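Local coordinates for protein putative modulator of DNA gyrase (Bacteroides thetaiotaomicron, PDB 1VPB) that is a putative modulator of DNA gyrase and probably a metallopeptidase of the PmbA/TldA kind, at residues K146-E151 with K223-K228. Residues are numbered along the deposited sequence; the frame is centred on the assembly and turned at random.
Sequences KAVAEE and KGIGQK
Helix N-terminus capping by a remote carboxylate joins helix 138-150 to helix 225-234, both packed on the six-stranded antiparallel sheet, against its strand 181-198; the two segments fall within the PmbA/TldA central domain. Glu151, its chain extended beyond CG, brings its carboxylate up to the backbone N-H groups at the start of helix 225-234, where Gly224 is the N-cap residue. OE1 takes Gln227 N on its anti lone pair at 3.0 Å in a nearly straight bond (171°), while Gly226 N, also 3.0 Å from OE1, bends to 120° and counts as weak. OE2 turns its syn lone pair to Gly224 N at 2.9 Å (173°). Two near-linear bonds to different oxygens fix the rotation of the carboxylate, and the amino end of the helix would be expected to favour its ionised form.

Val148 and Gly226 approach to 4.9 Å between CA atoms, and Gly226 CA makes a CA-H...O contact with Val148 O; a CB there would clash with that oxygen. Apolar contact lies on the sheet side: Val148 CG1, anti to its backbone N, meets Ile225 CG2 at 4.1 Å, and both side chains rest on Ala194 of strand 181-198.

A water adds an indirect link, donating to Glu151 OE2. Ile225 N, 3.1 Å from Glu151 OE1 but at a poor angle for a bond, is instead served by the water, whose oxygen accepts from Ile225 N at 2.9 Å.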
ATOM      1  N   LYS A 146      -6.902  13.023 -22.691  1.00 38.63           N
ATOM      2  CA  LYS A 146      -7.373  14.369 -22.920  1.00 38.88           C
ATOM      3  C   LYS A 146      -8.849  14.429 -23.280  1.00 38.29           C
ATOM      4  O   LYS A 146      -9.580  15.271 -22.769  1.00 37.64           O
ATOM      5  CB  LYS A 146      -6.601  15.018 -24.047  1.00 39.39           C
ATOM      6  CG  LYS A 146      -5.182  15.242 -23.797  1.00 45.38           C
ATOM      7  CD  LYS A 146      -4.672  16.205 -24.883  1.00 51.27           C
ATOM      8  CE  LYS A 146      -3.272  15.862 -25.287  1.00 48.41           C
ATOM      9  NZ  LYS A 146      -2.716  16.967 -26.136  1.00 42.94           N
ATOM     10  N   ALA A 147      -9.292  13.548 -24.168  1.00 38.09           N
ATOM     11  CA  ALA A 147     -10.710  13.506 -24.554  1.00 38.38           C
ATOM     12  C   ALA A 147     -11.610  13.218 -23.366  1.00 37.92           C
ATOM     13  O   ALA A 147     -12.695  13.750 -23.276  1.00 36.59           O
ATOM     14  CB  ALA A 147     -10.940  12.477 -25.634  1.00 40.35           C
ATOM     15  N   VAL A 148     -11.169  12.355 -22.461  1.00 36.51           N
ATOM     16  CA  VAL A 148     -11.968  12.062 -21.265  1.00 34.35           C
ATOM     17  C   VAL A 148     -12.237  13.363 -20.523  1.00 36.05           C
ATOM     18  O   VAL A 148     -13.369  13.682 -20.203  1.00 36.50           O
ATOM     19  CB  VAL A 148     -11.271  11.052 -20.326  1.00 35.58           C
ATOM     20  CG1 VAL A 148     -11.976  10.974 -18.955  1.00 34.95           C
ATOM     21  CG2 VAL A 148     -11.172   9.670 -20.961  1.00 35.32           C
ATOM     22  N   ALA A 149     -11.182  14.098 -20.231  1.00 35.43           N
ATOM     23  CA  ALA A 149     -11.282  15.301 -19.421  1.00 36.83           C
ATOM     24  C   ALA A 149     -12.129  16.342 -20.122  1.00 38.81           C
ATOM     25  O   ALA A 149     -12.961  16.985 -19.499  1.00 37.47           O
ATOM     26  CB  ALA A 149      -9.889  15.870 -19.145  1.00 40.43           C
ATOM     27  N   GLU A 150     -11.958  16.463 -21.435  1.00 41.27           N
ATOM     28  CA  GLU A 150     -12.716  17.459 -22.196  1.00 42.55           C
ATOM     29  C   GLU A 150     -14.207  17.266 -22.125  1.00 40.65           C
ATOM     30  O   GLU A 150     -14.926  18.200 -22.397  1.00 40.00           O
ATOM     31  CB  GLU A 150     -12.280  17.470 -23.663  1.00 45.19           C
ATOM     32  CG  GLU A 150     -10.873  17.996 -23.884  1.00 55.46           C
ATOM     33  CD  GLU A 150     -10.735  19.512 -23.738  1.00 67.14           C
ATOM     34  OE1 GLU A 150     -11.748  20.252 -23.756  1.00 75.65           O
ATOM     35  OE2 GLU A 150      -9.575  19.969 -23.617  1.00 78.94           O
ATOM     36  N   GLU A 151     -14.687  16.064 -21.795  1.00 39.89           N
ATOM     37  CA  GLU A 151     -16.114  15.821 -21.595  1.00 38.71           C
ATOM     38  C   GLU A 151     -16.690  16.555 -20.386  1.00 40.93           C
ATOM     39  O   GLU A 151     -17.903  16.802 -20.334  1.00 43.40           O
ATOM     40  CB  GLU A 151     -16.404  14.321 -21.459  1.00 39.03           C
ATOM     41  CG  GLU A 151     -16.175  13.529 -22.746  1.00 37.59           C
ATOM     42  CD  GLU A 151     -16.413  12.036 -22.588  1.00 39.03           C
ATOM     43  OE1 GLU A 151     -16.864  11.602 -21.520  1.00 36.68           O
ATOM     44  OE2 GLU A 151     -16.149  11.300 -23.569  1.00 39.52           O
ATOM     45  N   LYS A 223     -15.217   6.729 -24.726  1.00 38.44           N
ATOM     46  CA  LYS A 223     -16.149   7.849 -24.660  1.00 38.65           C
ATOM     47  C   LYS A 223     -17.136   7.698 -23.520  1.00 39.03           C
ATOM     48  O   LYS A 223     -17.515   6.598 -23.110  1.00 39.44           O
ATOM     49  CB  LYS A 223     -16.877   7.987 -26.008  1.00 37.87           C
ATOM     50  CG  LYS A 223     -15.920   8.356 -27.104  1.00 39.76           C
ATOM     51  CD  LYS A 223     -16.549   8.541 -28.469  1.00 46.88           C
ATOM     52  CE  LYS A 223     -15.541   9.335 -29.338  1.00 54.92           C
ATOM     53  NZ  LYS A 223     -15.721   9.235 -30.801  1.00 66.38           N
ATOM     54  N   GLY A 224     -17.502   8.832 -22.953  1.00 36.42           N
ATOM     55  CA  GLY A 224     -18.527   8.873 -21.916  1.00 37.75           C
ATOM     56  C   GLY A 224     -18.009   8.834 -20.503  1.00 38.60           C
ATOM     57  O   GLY A 224     -18.776   8.965 -19.539  1.00 35.90           O
ATOM     58  N   ILE A 225     -16.700   8.687 -20.359  1.00 36.71           N
ATOM     59  CA  ILE A 225     -16.112   8.465 -19.047  1.00 35.97           C
ATOM     60  C   ILE A 225     -16.126   9.741 -18.213  1.00 34.15           C
ATOM     61  O   ILE A 225     -16.476   9.696 -17.021  1.00 35.93           O
ATOM     62  CB  ILE A 225     -14.674   7.913 -19.181  1.00 36.72           C
ATOM     63  CG1 ILE A 225     -14.708   6.566 -19.928  1.00 34.66           C
ATOM     64  CG2 ILE A 225     -14.068   7.704 -17.785  1.00 34.22           C
ATOM     65  CD1 ILE A 225     -13.327   5.976 -20.258  1.00 34.13           C
ATOM     66  N   GLY A 226     -15.732  10.863 -18.817  1.00 34.78           N
ATOM     67  CA  GLY A 226     -15.727  12.142 -18.115  1.00 35.27           C
ATOM     68  C   GLY A 226     -17.155  12.572 -17.848  1.00 38.06           C
ATOM     69  O   GLY A 226     -17.506  13.016 -16.755  1.00 37.54           O
ATOM     70  N   GLN A 227     -17.999  12.355 -18.844  1.00 37.94           N
ATOM     71  CA  GLN A 227     -19.411  12.608 -18.685  1.00 43.10           C
ATOM     72  C   GLN A 227     -20.009  11.866 -17.486  1.00 40.92           C
ATOM     73  O   GLN A 227     -20.639  12.485 -16.625  1.00 42.39           O
ATOM     74  CB  GLN A 227     -20.141  12.215 -19.955  1.00 45.06           C
ATOM     75  CG  GLN A 227     -21.577  12.715 -19.993  1.00 55.61           C
ATOM     76  CD  GLN A 227     -22.371  12.059 -21.093  1.00 67.00           C
ATOM     77  OE1 GLN A 227     -21.828  11.734 -22.153  1.00 72.12           O
ATOM     78  NE2 GLN A 227     -23.663  11.861 -20.852  1.00 78.90           N
ATOM     79  N   LYS A 228     -19.809  10.554 -17.427  1.00 38.29           N
ATOM     80  CA  LYS A 228     -20.308   9.743 -16.320  1.00 39.68           C
ATOM     81  C   LYS A 228     -19.782  10.165 -14.963  1.00 38.64           C
ATOM     82  O   LYS A 228     -20.543  10.216 -13.995  1.00 37.58           O
ATOM     83  CB  LYS A 228     -19.987   8.262 -16.532  1.00 40.10           C
ATOM     84  CG  LYS A 228     -20.934   7.583 -17.543  1.00 47.87           C
ATOM     85  CD  LYS A 228     -20.536   6.117 -17.770  1.00 45.43           C
ATOM     86  CE  LYS A 228     -21.196   5.467 -19.002  1.00 46.34           C
ATOM     87  NZ  LYS A 228     -20.735   6.048 -20.294  1.00 45.37           N
TER
HETATM   88  O   HOH W   1     -14.517   9.524 -22.113  1.00 32.79           O